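Local coordinates for protein RNA-dependent RNA polymerase (Toscana virus, PDB 6QW0) that probably cleaves short capped leaders from host messenger RNAs, through its N-terminal manganese-dependent cap-snatching endonuclease, to prime viral transcription, at residues F81-G84 against H85-D88; Y150-A153 against C154-S158; V186-I189 against V190-R194. One frame throughout, in Å; residues are numbered along the deposited sequence. Where two conformers were deposited one is given.

In the fold
The three contacts follow one another along one endonuclease domain of the PD-(D/E)XK clan. Contact 1 lies where helix 77-82 runs out into a loop. Contact 2 is near the end of helix 136-157, the crossover helix between strands 124-131 and 163-171. Contact 3 is part of helix 183-203. Contacts 1 and 3 have centres about 11 Å apart and touch: Arg192 hydrogen-bonds to Phe81 O, weakly to Thr82 O, and packs on His85. The centre of contact 2 is about 24 Å from that of contact 1 and about 29 Å from that of contact 3. Contacts 1 and 2 both touch strand 124-131, which carries metal-site residues Glu128 and Phe129, consistent with their framing the active site.

Contact 1 of 3, residues F81-G84 against H85-D88; sequences FTFG and HLAD
His85 takes the chi1 of 63° that places its imidazole between the backbone N and the carbonyl carbon, and this turns the ring back toward the end of helix 77-82. CE1 of His85 then lies 3.4 Å from Thr82 O, which sits at the ring edge, near its plane. Leu86 has its CG beside the backbone N, chi1 -59°. CG of Leu86 rests over the centre of the imidazole, 3.6 Å above its plane. CD1 of Leu86 meets CD1 of Phe83 at the edge of the phenyl ring, 4.2 Å away. One face of that phenyl ring carries CG2 of Thr82. The carbonyl of Phe83 accepts two hydrogen bonds. Ala87 N, 3.1 Å from Phe83 O, comes nearly along the C=O axis. Leu86 N, 2.9 Å from Phe83 O, approaches from above the carbonyl plane, 47° out of it. Phe83 also stacks on Phe129, a residue of the manganese site, and His85 touches Ile189 and Arg192 of helix 183-203. The arrangement is a type I beta turn, Phe83 to Leu86, just past the helix, beside the metal site of a PD-(D/E)XK nuclease fold.

Contact 2 of 3, residues Y150-A153 against C154-S158; sequences YEIA and CLDRS. Unlike the reference sequence in segment 154-158: Asp156 (reference Asn).
Cys154 is the first residue of its segment to reach back a turn: its N hydrogen-bonds to Tyr150 O at 3.0 Å. Its side chain also leans back, and SG lies 4.4 Å from CB of Tyr150. Leu155 follows with N hydrogen-bonded to Glu151 O at 2.8 Å. Its CB rests against the same carbonyl. Asp156, where the reference sequence has Asn, gives a nearly straight hydrogen bond from N to Ile152 O, 174° at the hydrogen. Its carboxylate lies alongside Ile152, pointing the same way, with OD2 4.0 Å from CG2 of Ile152.

Arg157 grips one carbonyl with two hydrogen bonds. Its N is 3.1 Å from Ala153 O, tilted from the carbonyl plane. Its chain runs extended from CG to NE, and chi4 of 82° turns the guanidinium so that NH1 reaches the same acceptor. NH1 is 3.1 Å from Ala153 O and sits on a lone pair in the carbonyl plane, with the acceptor itself in the guanidinium plane. NH1 also packs 3.6 Å from CB of Ala153. The other terminal nitrogen, NH2, makes a salt bridge to Asp109 and a hydrogen bond to Ser108. This is the last part of the helix, near its C-terminus, in a beta-alpha-beta crossover of the nuclease fold.

Contact 3 of 3, residues V186-I189 against V190-R194; sequences VNEI and VFRFR. With SO4 (sulfate ion), chain E.
Contact 3 is a largely buried part of helix 183-203 of the endonuclease domain, with a sulfate bound beside it. The chain is tied by backbone hydrogen bonds four residues apart. Val190 N meets Val186 O at 3.0 Å, nearly straight at 173°. Phe191 N meets Asn187 O at 2.7 Å, and CB of Phe191 presses on that same oxygen at 3.0 Å. Arg192 N reaches Glu188 O, and Phe193 N reaches Ile189 O. Among the side chains, CG1 of Val186 touches CG2 of Val190 at 4.3 Å.

CG of Arg192 sits beside the backbone N, and the chain bends at chi3, 62°. Its CG lies 3.2 Å from Glu188 O, while CD is 4.3 Å from CG of Glu188. The two opposite charges do not touch, but Glu188 OE2 and Arg192 NH1 both hydrogen-bond to Thr62 OG1, and Arg192 NH2 to Phe81 O.

Arg194 is extended from CG to NE. O2 of the sulfate lies at the edge of the guanidinium, in its plane, 2.9 Å from Arg194 NH2. A weak hydrogen bond from NH1 goes to the same oxygen. Ser26, Ile28 and Tyr29 also hold the ion, which probably came from the crystallisation liquor. Ile189, Val190 and Phe193 pack on Val170 of strand 163-171, Ile189 and Val190 also on Val175 of strand 174-177, and Ile189 and Phe193 on Thr82 of helix 77-82.

Contact 1 of 3, residues F81-G84 against H85-D88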
ATOM      1  N   PHE A  81       5.638   7.642   1.291  1.00 27.41           N
ATOM      2  CA  PHE A  81       5.573   8.463   0.083  1.00 27.78           C
ATOM      3  C   PHE A  81       5.193   7.632  -1.134  1.00 24.25           C
ATOM      4  O   PHE A  81       4.377   8.066  -1.957  1.00 24.46           O
ATOM      5  CB  PHE A  81       6.905   9.185  -0.151  1.00 25.73           C
ATOM      6  CG  PHE A  81       6.884  10.151  -1.314  1.00 28.03           C
ATOM      7  CD1 PHE A  81       7.223   9.731  -2.589  1.00 24.01           C
ATOM      8  CD2 PHE A  81       6.538  11.482  -1.126  1.00 30.40           C
ATOM      9  CE1 PHE A  81       7.207  10.607  -3.665  1.00 27.72           C
ATOM     10  CE2 PHE A  81       6.519  12.367  -2.202  1.00 30.84           C
ATOM     11  CZ  PHE A  81       6.853  11.924  -3.471  1.00 30.90           C
ATOM     12  N   THR A  82       5.774   6.438  -1.272  1.00 21.67           N
ATOM     13  CA  THR A  82       5.507   5.624  -2.453  1.00 22.67           C
ATOM     14  C   THR A  82       4.014   5.398  -2.647  1.00 21.58           C
ATOM     15  O   THR A  82       3.496   5.525  -3.760  1.00 24.12           O
ATOM     16  CB  THR A  82       6.226   4.280  -2.332  1.00 24.02           C
ATOM     17  OG1 THR A  82       7.641   4.498  -2.361  1.00 25.85           O
ATOM     18  CG2 THR A  82       5.816   3.348  -3.462  1.00 22.08           C
ATOM     19  N   PHE A  83       3.307   5.079  -1.564  1.00 22.52           N
ATOM     20  CA  PHE A  83       1.919   4.653  -1.655  1.00 24.50           C
ATOM     21  C   PHE A  83       0.947   5.751  -1.245  1.00 25.13           C
ATOM     22  O   PHE A  83      -0.255   5.488  -1.114  1.00 26.18           O
ATOM     23  CB  PHE A  83       1.723   3.386  -0.815  1.00 22.85           C
ATOM     24  CG  PHE A  83       2.555   2.226  -1.297  1.00 21.87           C
ATOM     25  CD1 PHE A  83       2.142   1.476  -2.383  1.00 23.13           C
ATOM     26  CD2 PHE A  83       3.754   1.904  -0.679  1.00 21.81           C
ATOM     27  CE1 PHE A  83       2.913   0.411  -2.858  1.00 24.33           C
ATOM     28  CE2 PHE A  83       4.531   0.833  -1.148  1.00 20.95           C
ATOM     29  CZ  PHE A  83       4.100   0.088  -2.228  1.00 25.18           C
ATOM     30  N   GLY A  84       1.437   6.987  -1.116  1.00 23.90           N
ATOM     31  CA  GLY A  84       0.635   8.088  -0.605  1.00 25.56           C
ATOM     32  C   GLY A  84      -0.574   8.431  -1.446  1.00 25.42           C
ATOM     33  O   GLY A  84      -1.526   9.026  -0.928  1.00 29.34           O
ATOM     34  N   HIS A  85      -0.546   8.119  -2.738  1.00 22.22           N
ATOM     35  CA  HIS A  85      -1.687   8.369  -3.605  1.00 24.93           C
ATOM     36  C   HIS A  85      -2.791   7.338  -3.421  1.00 26.12           C
ATOM     37  O   HIS A  85      -3.908   7.547  -3.905  1.00 30.37           O
ATOM     38  CB  HIS A  85      -1.247   8.389  -5.074  1.00 25.24           C
ATOM     39  CG  HIS A  85      -0.689   7.088  -5.557  1.00 21.78           C
ATOM     40  ND1 HIS A  85       0.346   6.441  -4.917  1.00 24.40           N
ATOM     41  CD2 HIS A  85      -1.025   6.308  -6.611  1.00 23.24           C
ATOM     42  CE1 HIS A  85       0.630   5.323  -5.560  1.00 22.78           C
ATOM     43  NE2 HIS A  85      -0.189   5.218  -6.592  1.00 23.83           N
ATOM     44  N   LEU A  86      -2.498   6.232  -2.749  1.00 23.43           N
ATOM     45  CA  LEU A  86      -3.471   5.170  -2.515  1.00 25.34           C
ATOM     46  C   LEU A  86      -4.032   5.206  -1.111  1.00 29.71           C
ATOM     47  O   LEU A  86      -5.201   4.867  -0.900  1.00 34.65           O
ATOM     48  CB  LEU A  86      -2.835   3.800  -2.757  1.00 27.20           C
ATOM     49  CG  LEU A  86      -2.269   3.585  -4.155  1.00 26.02           C
ATOM     50  CD1 LEU A  86      -1.611   2.225  -4.216  1.00 29.01           C
ATOM     51  CD2 LEU A  86      -3.358   3.710  -5.201  1.00 29.05           C
ATOM     52  N   ALA A  87      -3.215   5.587  -0.138  1.00 26.78           N
ATOM     53  CA  ALA A  87      -3.678   5.620   1.238  1.00 34.42           C
ATOM     54  C   ALA A  87      -2.761   6.522   2.040  1.00 41.09           C
ATOM     55  O   ALA A  87      -1.541   6.493   1.864  1.00 38.10           O
ATOM     56  CB  ALA A  87      -3.707   4.223   1.861  1.00 33.88           C
ATOM     57  N   ASP A  88      -3.356   7.320   2.913  1.00 37.56           N
ATOM     58  CA  ASP A  88      -2.562   7.993   3.919  1.00 43.31           C
ATOM     59  C   ASP A  88      -2.114   6.981   4.971  1.00 44.32           C
ATOM     60  O   ASP A  88      -2.669   5.883   5.093  1.00 39.78           O
ATOM     61  CB  ASP A  88      -3.363   9.127   4.558  1.00 50.59           C
ATOM     62  CG  ASP A  88      -3.719  10.219   3.565  1.00 57.40           C
ATOM     63  OD1 ASP A  88      -3.000  10.357   2.553  1.00 64.46           O
ATOM     64  OD2 ASP A  88      -4.722  10.931   3.792  1.00 66.77           O
TER

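Contact 2 of 3, residues Y150-A153 against C154-S158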
ATOM      1  N   TYR A 150       0.143 -11.375   8.027  1.00 25.87           N
ATOM      2  CA  TYR A 150      -1.253 -11.049   8.284  1.00 24.69           C
ATOM      3  C   TYR A 150      -2.226 -12.200   8.062  1.00 27.14           C
ATOM      4  O   TYR A 150      -3.406 -12.047   8.387  1.00 25.75           O
ATOM      5  CB  TYR A 150      -1.671  -9.861   7.407  1.00 25.86           C
ATOM      6  CG  TYR A 150      -0.973  -8.599   7.837  1.00 27.25           C
ATOM      7  CD1 TYR A 150      -1.244  -8.038   9.075  1.00 30.05           C
ATOM      8  CD2 TYR A 150      -0.020  -7.990   7.031  1.00 28.77           C
ATOM      9  CE1 TYR A 150      -0.604  -6.887   9.501  1.00 28.71           C
ATOM     10  CE2 TYR A 150       0.626  -6.833   7.449  1.00 28.55           C
ATOM     11  CZ  TYR A 150       0.323  -6.292   8.680  1.00 31.53           C
ATOM     12  OH  TYR A 150       0.959  -5.157   9.111  1.00 28.55           O
ATOM     13  N   GLU A 151      -1.767 -13.341   7.540  1.00 27.11           N
ATOM     14  CA  GLU A 151      -2.690 -14.384   7.093  1.00 25.48           C
ATOM     15  C   GLU A 151      -3.465 -14.996   8.254  1.00 26.64           C
ATOM     16  O   GLU A 151      -4.647 -15.317   8.102  1.00 26.77           O
ATOM     17  CB  GLU A 151      -1.939 -15.471   6.317  1.00 27.49           C
ATOM     18  CG  GLU A 151      -0.811 -16.108   7.097  1.00 32.50           C
ATOM     19  CD  GLU A 151      -0.587 -17.561   6.747  1.00 53.72           C
ATOM     20  OE1 GLU A 151      -1.567 -18.248   6.385  1.00 58.86           O
ATOM     21  OE2 GLU A 151       0.574 -18.018   6.834  1.00 55.79           O
ATOM     22  N   ILE A 152      -2.831 -15.155   9.421  1.00 26.99           N
ATOM     23  CA  ILE A 152      -3.525 -15.747  10.566  1.00 27.09           C
ATOM     24  C   ILE A 152      -4.657 -14.836  11.029  1.00 25.68           C
ATOM     25  O   ILE A 152      -5.798 -15.277  11.225  1.00 23.15           O
ATOM     26  CB  ILE A 152      -2.536 -16.035  11.713  1.00 33.70           C
ATOM     27  CG1 ILE A 152      -1.670 -17.255  11.384  1.00 31.82           C
ATOM     28  CG2 ILE A 152      -3.281 -16.256  13.034  1.00 30.59           C
ATOM     29  CD1 ILE A 152      -0.722 -17.654  12.508  1.00 32.14           C
ATOM     30  N   ALA A 153      -4.365 -13.547  11.212  1.00 23.73           N
ATOM     31  CA  ALA A 153      -5.409 -12.638  11.667  1.00 23.51           C
ATOM     32  C   ALA A 153      -6.538 -12.543  10.645  1.00 23.34           C
ATOM     33  O   ALA A 153      -7.712 -12.465  11.021  1.00 23.18           O
ATOM     34  CB  ALA A 153      -4.830 -11.247  11.954  1.00 28.37           C
ATOM     35  N   CYS A 154      -6.205 -12.560   9.349  1.00 20.16           N
ATOM     36  CA  CYS A 154      -7.248 -12.471   8.326  1.00 21.30           C
ATOM     37  C   CYS A 154      -8.084 -13.746   8.266  1.00 20.14           C
ATOM     38  O   CYS A 154      -9.317 -13.679   8.128  1.00 20.14           O
ATOM     39  CB  CYS A 154      -6.632 -12.193   6.951  1.00 21.91           C
ATOM     40  SG  CYS A 154      -5.931 -10.546   6.762  1.00 23.34           S
ATOM     41  N   LEU A 155      -7.439 -14.917   8.335  1.00 21.27           N
ATOM     42  CA  LEU A 155      -8.198 -16.167   8.329  1.00 16.17           C
ATOM     43  C   LEU A 155      -9.180 -16.214   9.498  1.00 18.21           C
ATOM     44  O   LEU A 155     -10.374 -16.486   9.317  1.00 20.70           O
ATOM     45  CB  LEU A 155      -7.254 -17.374   8.386  1.00 19.63           C
ATOM     46  CG  LEU A 155      -7.959 -18.736   8.327  1.00 19.53           C
ATOM     47  CD1 LEU A 155      -8.741 -18.861   7.023  1.00 21.98           C
ATOM     48  CD2 LEU A 155      -6.944 -19.860   8.442  1.00 23.01           C
ATOM     49  N   ASP A 156      -8.694 -15.944  10.709  1.00 20.35           N
ATOM     50  CA  ASP A 156      -9.572 -16.022  11.873  1.00 21.63           C
ATOM     51  C   ASP A 156     -10.747 -15.056  11.763  1.00 20.13           C
ATOM     52  O   ASP A 156     -11.887 -15.408  12.104  1.00 21.76           O
ATOM     53  CB  ASP A 156      -8.774 -15.731  13.143  1.00 20.53           C
ATOM     54  CG  ASP A 156      -7.795 -16.831  13.489  1.00 26.96           C
ATOM     55  OD1 ASP A 156      -7.811 -17.900  12.837  1.00 25.58           O
ATOM     56  OD2 ASP A 156      -6.994 -16.630  14.427  1.00 28.08           O
ATOM     57  N   ARG A 157     -10.493 -13.833  11.293  1.00 18.99           N
ATOM     58  CA  ARG A 157     -11.552 -12.837  11.201  1.00 19.77           C
ATOM     59  C   ARG A 157     -12.462 -13.066   9.999  1.00 21.00           C
ATOM     60  O   ARG A 157     -13.567 -12.522   9.963  1.00 20.04           O
ATOM     61  CB  ARG A 157     -10.931 -11.434  11.196  1.00 20.81           C
ATOM     62  CG  ARG A 157     -10.535 -11.039  12.639  1.00 23.43           C
ATOM     63  CD  ARG A 157      -9.360 -10.066  12.767  1.00 23.91           C
ATOM     64  NE  ARG A 157      -8.978  -9.995  14.186  1.00 24.56           N
ATOM     65  CZ  ARG A 157      -8.196 -10.890  14.782  1.00 29.23           C
ATOM     66  NH1 ARG A 157      -7.696 -11.914  14.084  1.00 28.64           N
ATOM     67  NH2 ARG A 157      -7.924 -10.778  16.078  1.00 26.66           N
ATOM     68  N   SER A 158     -12.044 -13.877   9.027  1.00 21.16           N
ATOM     69  CA  SER A 158     -12.932 -14.188   7.914  0.74 19.62           C
ATOM     70  C   SER A 158     -14.155 -14.973   8.361  1.00 20.61           C
ATOM     71  O   SER A 158     -15.121 -15.066   7.595  1.00 21.75           O
ATOM     72  CB  SER A 158     -12.162 -14.952   6.814  0.74 18.27           C
ATOM     73  OG  SER A 158     -11.928 -16.320   7.126  0.74 18.51           O
TER

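Contact 3 of 3, residues V186-I189 against V190-R194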
ATOM      1  N   VAL A 186       0.951   0.744 -12.285  1.00 21.80           N
ATOM      2  CA  VAL A 186       2.270   0.215 -11.936  1.00 20.37           C
ATOM      3  C   VAL A 186       3.313   1.322 -12.010  1.00 20.80           C
ATOM      4  O   VAL A 186       4.131   1.494 -11.098  1.00 22.51           O
ATOM      5  CB  VAL A 186       2.640  -0.949 -12.871  1.00 25.06           C
ATOM      6  CG1 VAL A 186       4.112  -1.357 -12.703  1.00 23.78           C
ATOM      7  CG2 VAL A 186       1.700  -2.143 -12.647  1.00 22.28           C
ATOM      8  N   ASN A 187       3.285   2.084 -13.103  1.00 22.56           N
ATOM      9  CA  ASN A 187       4.257   3.157 -13.301  1.00 25.15           C
ATOM     10  C   ASN A 187       4.167   4.227 -12.217  1.00 25.32           C
ATOM     11  O   ASN A 187       5.189   4.800 -11.824  1.00 24.76           O
ATOM     12  CB  ASN A 187       4.065   3.779 -14.684  1.00 24.39           C
ATOM     13  CG  ASN A 187       4.615   2.907 -15.792  1.00 25.48           C
ATOM     14  OD1 ASN A 187       5.316   1.923 -15.544  1.00 25.94           O
ATOM     15  ND2 ASN A 187       4.309   3.275 -17.032  1.00 29.92           N
ATOM     16  N   GLU A 188       2.959   4.545 -11.735  1.00 19.99           N
ATOM     17  CA  GLU A 188       2.854   5.579 -10.705  1.00 22.11           C
ATOM     18  C   GLU A 188       3.493   5.120  -9.399  1.00 21.99           C
ATOM     19  O   GLU A 188       4.228   5.874  -8.757  1.00 22.94           O
ATOM     20  CB  GLU A 188       1.390   5.972 -10.489  1.00 24.72           C
ATOM     21  CG  GLU A 188       1.209   7.275  -9.698  1.00 22.84           C
ATOM     22  CD  GLU A 188       1.586   8.515 -10.508  1.00 25.57           C
ATOM     23  OE1 GLU A 188       1.774   8.394 -11.737  1.00 27.97           O
ATOM     24  OE2 GLU A 188       1.711   9.592  -9.903  1.00 25.94           O
ATOM     25  N   ILE A 189       3.248   3.866  -9.006  1.00 21.98           N
ATOM     26  CA  ILE A 189       3.886   3.323  -7.814  1.00 22.48           C
ATOM     27  C   ILE A 189       5.406   3.321  -7.965  1.00 23.18           C
ATOM     28  O   ILE A 189       6.135   3.788  -7.083  1.00 24.26           O
ATOM     29  CB  ILE A 189       3.337   1.913  -7.522  1.00 21.25           C
ATOM     30  CG1 ILE A 189       1.860   2.017  -7.101  1.00 24.05           C
ATOM     31  CG2 ILE A 189       4.167   1.217  -6.450  1.00 24.00           C
ATOM     32  CD1 ILE A 189       1.044   0.753  -7.400  1.00 22.93           C
ATOM     33  N   VAL A 190       5.905   2.783  -9.080  1.00 22.96           N
ATOM     34  CA  VAL A 190       7.349   2.713  -9.287  1.00 22.43           C
ATOM     35  C   VAL A 190       7.953   4.114  -9.385  1.00 21.01           C
ATOM     36  O   VAL A 190       8.989   4.395  -8.774  1.00 22.99           O
ATOM     37  CB  VAL A 190       7.672   1.867 -10.532  1.00 19.97           C
ATOM     38  CG1 VAL A 190       9.180   1.887 -10.815  1.00 22.77           C
ATOM     39  CG2 VAL A 190       7.199   0.430 -10.345  1.00 23.03           C
ATOM     40  N   PHE A 191       7.307   5.011 -10.123  1.00 19.78           N
ATOM     41  CA  PHE A 191       7.814   6.382 -10.241  1.00 20.11           C
ATOM     42  C   PHE A 191       7.943   7.053  -8.872  1.00 23.37           C
ATOM     43  O   PHE A 191       8.954   7.697  -8.568  1.00 24.23           O
ATOM     44  CB  PHE A 191       6.894   7.182 -11.161  1.00 22.40           C
ATOM     45  CG  PHE A 191       7.425   8.541 -11.526  1.00 20.56           C
ATOM     46  CD1 PHE A 191       7.155   9.640 -10.724  1.00 23.93           C
ATOM     47  CD2 PHE A 191       8.180   8.723 -12.674  1.00 24.33           C
ATOM     48  CE1 PHE A 191       7.626  10.899 -11.050  1.00 23.77           C
ATOM     49  CE2 PHE A 191       8.660   9.986 -13.009  1.00 24.67           C
ATOM     50  CZ  PHE A 191       8.382  11.071 -12.204  1.00 25.05           C
ATOM     51  N   ARG A 192       6.913   6.928  -8.030  1.00 20.93           N
ATOM     52  CA  ARG A 192       6.966   7.524  -6.699  1.00 22.15           C
ATOM     53  C   ARG A 192       8.030   6.862  -5.827  1.00 20.90           C
ATOM     54  O   ARG A 192       8.675   7.539  -5.014  1.00 23.15           O
ATOM     55  CB  ARG A 192       5.585   7.426  -6.026  1.00 22.93           C
ATOM     56  CG  ARG A 192       4.507   8.281  -6.701  1.00 25.13           C
ATOM     57  CD  ARG A 192       3.141   8.187  -5.953  1.00 21.61           C
ATOM     58  NE  ARG A 192       3.229   8.679  -4.581  1.00 23.22           N
ATOM     59  CZ  ARG A 192       2.702   9.822  -4.147  1.00 23.50           C
ATOM     60  NH1 ARG A 192       2.022  10.611  -4.974  1.00 23.64           N
ATOM     61  NH2 ARG A 192       2.864  10.182  -2.883  1.00 24.55           N
ATOM     62  N   PHE A 193       8.210   5.538  -5.966  1.00 21.89           N
ATOM     63  CA  PHE A 193       9.235   4.830  -5.199  1.00 21.09           C
ATOM     64  C   PHE A 193      10.625   5.320  -5.580  1.00 22.63           C
ATOM     65  O   PHE A 193      11.460   5.573  -4.705  1.00 24.50           O
ATOM     66  CB  PHE A 193       9.112   3.313  -5.419  1.00 21.70           C
ATOM     67  CG  PHE A 193      10.113   2.483  -4.655  1.00 24.66           C
ATOM     68  CD1 PHE A 193      10.248   2.605  -3.276  1.00 22.54           C
ATOM     69  CD2 PHE A 193      10.890   1.535  -5.316  1.00 27.07           C
ATOM     70  CE1 PHE A 193      11.152   1.822  -2.574  1.00 23.30           C
ATOM     71  CE2 PHE A 193      11.793   0.740  -4.614  1.00 27.41           C
ATOM     72  CZ  PHE A 193      11.925   0.880  -3.251  1.00 28.27           C
ATOM     73  N   ARG A 194      10.877   5.477  -6.879  1.00 24.07           N
ATOM     74  CA  ARG A 194      12.192   5.930  -7.324  1.00 24.71           C
ATOM     75  C   ARG A 194      12.498   7.318  -6.783  1.00 26.29           C
ATOM     76  O   ARG A 194      13.616   7.586  -6.321  1.00 24.69           O
ATOM     77  CB  ARG A 194      12.259   5.924  -8.846  1.00 23.46           C
ATOM     78  CG  ARG A 194      12.210   4.527  -9.455  1.00 25.69           C
ATOM     79  CD  ARG A 194      12.226   4.622 -10.961  1.00 26.24           C
ATOM     80  NE  ARG A 194      12.344   3.315 -11.593  1.00 24.74           N
ATOM     81  CZ  ARG A 194      12.482   3.139 -12.902  1.00 28.50           C
ATOM     82  NH1 ARG A 194      12.521   4.191 -13.718  1.00 31.75           N
ATOM     83  NH2 ARG A 194      12.580   1.913 -13.396  1.00 28.38           N
TER
HETATM   84  S   SO4 E 303      11.480   1.344 -16.982  1.00 42.63           S
HETATM   85  O1  SO4 E 303      11.223   2.045 -18.231  1.00 46.70           O
HETATM   86  O2  SO4 E 303      12.658   1.907 -16.328  1.00 48.29           O
HETATM   87  O3  SO4 E 303      11.697  -0.076 -17.263  1.00 51.66           O
HETATM   88  O4  SO4 E 303      10.319   1.508 -16.121  1.00 34.43           O